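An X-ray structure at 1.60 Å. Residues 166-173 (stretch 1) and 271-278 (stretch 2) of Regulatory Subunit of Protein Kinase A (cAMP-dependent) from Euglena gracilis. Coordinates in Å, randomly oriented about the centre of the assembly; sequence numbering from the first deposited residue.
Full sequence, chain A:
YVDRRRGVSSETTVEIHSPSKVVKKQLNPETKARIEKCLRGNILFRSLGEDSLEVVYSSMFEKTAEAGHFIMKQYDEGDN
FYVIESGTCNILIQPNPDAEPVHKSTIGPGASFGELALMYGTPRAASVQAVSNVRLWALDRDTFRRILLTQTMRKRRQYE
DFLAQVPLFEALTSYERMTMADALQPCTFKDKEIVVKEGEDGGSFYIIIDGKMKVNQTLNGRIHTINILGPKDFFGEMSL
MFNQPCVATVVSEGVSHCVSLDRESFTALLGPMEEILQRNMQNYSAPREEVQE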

# COMPACT_ATOMS: atom_id res chain seq x y z
N VAL A 166 13.20 4.78 -9.11
CA VAL A 166 13.04 3.41 -9.59
C VAL A 166 12.13 3.43 -10.81
O VAL A 166 10.97 3.86 -10.69
CB VAL A 166 12.47 2.48 -8.51
CG1 VAL A 166 12.09 1.12 -9.12
CG2 VAL A 166 13.48 2.31 -7.38
N PRO A 167 12.58 2.97 -11.99
CA PRO A 167 11.75 3.09 -13.19
C PRO A 167 10.37 2.49 -13.03
O PRO A 167 9.41 2.97 -13.65
CB PRO A 167 12.57 2.33 -14.25
CG PRO A 167 13.99 2.52 -13.79
CD PRO A 167 13.94 2.48 -12.28
N LEU A 168 10.25 1.42 -12.24
CA LEU A 168 8.95 0.78 -12.06
C LEU A 168 7.90 1.78 -11.61
O LEU A 168 6.72 1.67 -11.99
CB LEU A 168 9.09 -0.35 -11.03
CG LEU A 168 7.78 -1.06 -10.66
CD1 LEU A 168 7.18 -1.76 -11.86
CD2 LEU A 168 7.98 -2.00 -9.48
N PHE A 169 8.30 2.75 -10.80
CA PHE A 169 7.35 3.67 -10.19
C PHE A 169 7.22 4.99 -10.95
O PHE A 169 6.64 5.94 -10.41
CB PHE A 169 7.76 3.93 -8.74
CG PHE A 169 7.75 2.69 -7.89
CD1 PHE A 169 6.63 1.87 -7.85
CD2 PHE A 169 8.87 2.33 -7.16
CE1 PHE A 169 6.61 0.73 -7.07
CE2 PHE A 169 8.85 1.17 -6.37
CZ PHE A 169 7.71 0.39 -6.33
N GLU A 170 7.72 5.05 -12.18
CA GLU A 170 7.80 6.34 -12.87
C GLU A 170 6.43 7.00 -13.02
O GLU A 170 6.33 8.23 -12.96
CB GLU A 170 8.44 6.15 -14.26
CG GLU A 170 7.47 5.67 -15.28
N ALA A 171 5.38 6.21 -13.23
CA ALA A 171 4.05 6.72 -13.55
C ALA A 171 3.22 7.01 -12.30
O ALA A 171 2.08 7.50 -12.43
CB ALA A 171 3.30 5.74 -14.44
N LEU A 172 3.73 6.73 -11.11
CA LEU A 172 2.96 7.04 -9.90
C LEU A 172 2.89 8.55 -9.67
O LEU A 172 3.88 9.27 -9.83
CB LEU A 172 3.58 6.35 -8.69
CG LEU A 172 3.11 4.92 -8.41
CD1 LEU A 172 3.47 3.94 -9.52
CD2 LEU A 172 3.73 4.50 -7.09
N THR A 173 1.71 9.03 -9.27
CA THR A 173 1.59 10.39 -8.79
C THR A 173 2.29 10.56 -7.44
O THR A 173 2.64 9.58 -6.75
CB THR A 173 0.13 10.78 -8.61
OG1 THR A 173 -0.43 9.95 -7.60
CG2 THR A 173 -0.62 10.58 -9.89
N GLY A 271 -2.45 -0.66 -10.61
CA GLY A 271 -2.81 0.28 -11.65
C GLY A 271 -1.67 1.03 -12.32
O GLY A 271 -1.39 0.85 -13.51
N PRO A 272 -1.01 1.93 -11.59
CA PRO A 272 0.08 2.72 -12.20
C PRO A 272 1.33 1.92 -12.56
O PRO A 272 2.25 2.50 -13.15
CB PRO A 272 0.39 3.78 -11.13
CG PRO A 272 -0.19 3.24 -9.86
CD PRO A 272 -1.38 2.45 -10.26
N MET A 273 1.40 0.62 -12.24
CA MET A 273 2.58 -0.17 -12.57
C MET A 273 2.36 -1.12 -13.74
O MET A 273 3.34 -1.64 -14.28
CB MET A 273 3.04 -1.00 -11.36
CG MET A 273 3.63 -0.21 -10.19
SD MET A 273 4.18 -1.30 -8.85
CE MET A 273 2.67 -2.19 -8.47
N GLU A 274 1.11 -1.36 -14.12
CA GLU A 274 0.82 -2.54 -14.93
C GLU A 274 1.45 -2.45 -16.32
O GLU A 274 1.94 -3.46 -16.84
CB GLU A 274 -0.69 -2.74 -15.05
CG GLU A 274 -1.04 -4.12 -15.57
CD GLU A 274 -2.53 -4.32 -15.73
OE1 GLU A 274 -3.24 -3.34 -16.06
OE2 GLU A 274 -3.00 -5.47 -15.51
N GLU A 275 1.44 -1.28 -16.94
CA GLU A 275 2.03 -1.18 -18.27
C GLU A 275 3.53 -1.44 -18.23
O GLU A 275 4.07 -2.12 -19.10
CB GLU A 275 1.76 0.19 -18.88
CG GLU A 275 0.36 0.33 -19.44
CD GLU A 275 0.27 1.42 -20.49
OE1 GLU A 275 1.34 1.85 -20.99
OE2 GLU A 275 -0.86 1.85 -20.80
N ILE A 276 4.23 -0.88 -17.23
CA ILE A 276 5.65 -1.15 -17.10
C ILE A 276 5.90 -2.63 -16.88
O ILE A 276 6.79 -3.23 -17.50
CB ILE A 276 6.27 -0.30 -15.98
CG1 ILE A 276 6.38 1.17 -16.43
CG2 ILE A 276 7.62 -0.88 -15.56
CD1 ILE A 276 6.84 2.14 -15.35
N LEU A 277 5.09 -3.26 -16.02
CA LEU A 277 5.25 -4.69 -15.75
C LEU A 277 4.99 -5.52 -17.00
O LEU A 277 5.69 -6.51 -17.25
CB LEU A 277 4.30 -5.10 -14.62
CG LEU A 277 4.72 -4.54 -13.27
CD1 LEU A 277 3.64 -4.79 -12.22
CD2 LEU A 277 6.07 -5.13 -12.86
N GLN A 278 3.97 -5.15 -17.78
CA GLN A 278 3.65 -5.89 -19.00
C GLN A 278 4.75 -5.75 -20.05
O GLN A 278 5.19 -6.74 -20.63
CB GLN A 278 2.30 -5.42 -19.56
CG GLN A 278 1.12 -5.80 -18.70
CD GLN A 278 -0.16 -5.08 -19.10
OE1 GLN A 278 -0.13 -3.96 -19.60
NE2 GLN A 278 -1.29 -5.73 -18.88
O HOH W 1 5.06 3.61 -12.62

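Gly271 opens stretch 2 without touching stretch 1, but Glu274 N donates a weak hydrogen bond to its carbonyl, Gly271 O, at 3.4 Å. The contact itself begins at Pro272, whose CA-to-CB bond points toward stretch 1. Pro272 CB lies 3.5 Å from Leu172 CD1, an apolar contact made where the two backbones come close, with CA of Pro272 and CA of Leu172 5.7 Å apart. The carbonyl of the same proline has a different role. Ala171 CB approaches Pro272 O at 3.6 Å, and water 1 donates a hydrogen bond to Pro272 O at 3.1 Å. That water also donates to Leu168 O at 2.6 Å and accepts from Ala171 N at 2.7 Å, so it joins the two stretches through backbone groups alone. No direct hydrogen bond crosses between the modelled atoms, which leaves this bridge as the polar link across the contact.

Met273 is buried, and, with chi2 extended (-178°, t), its sulfur lies beside two side chains of stretch 1, which approach it from the same side. Met273 SD is 3.9 Å from Leu168 CD2 and 3.6 Å from Phe169 CE1. The Phe169 CA-to-CB bond points away from stretch 2, yet the ring end comes back within reach. With SD 4.9 Å from the ring centroid and 71° off the ring normal, the sulfur-aromatic approach is oblique. Met273 CG also lies 4.2 Å from Leu172 CD1, a looser contact than the one Leu172 makes with Pro272.

Glu274 and Glu275 lie in the helix and make no contact with stretch 1; the CA-to-CB bond of Glu274 points away. One residue further on, Ile276 points toward it and has the largest covered area in stretch 2, 75 Å². Ile276 CD1 sits 3.2 Å from Pro167 O, 3.4 Å from Leu168 O and 3.6 Å from Glu170 CG, so this methyl packs against backbone carbonyls as well as carbon. Ile276 CG2 meets Leu168 CD1 at 3.8 Å. The carboxylate of Glu170 is not modelled, so its position cannot be assessed.

Leu277 adds a smaller contact: Leu277 CD2 is 3.7 Å from Leu168 CD1. Leu168 therefore packs against Met273, Ile276 and Leu277, consistent with its 86 Å² of covered surface. The helix is held by Leu277 N donating to Met273 O at 3.0 Å and Gln278 N to Glu274 O at 2.8 Å; Gln278 itself stays clear of stretch 1.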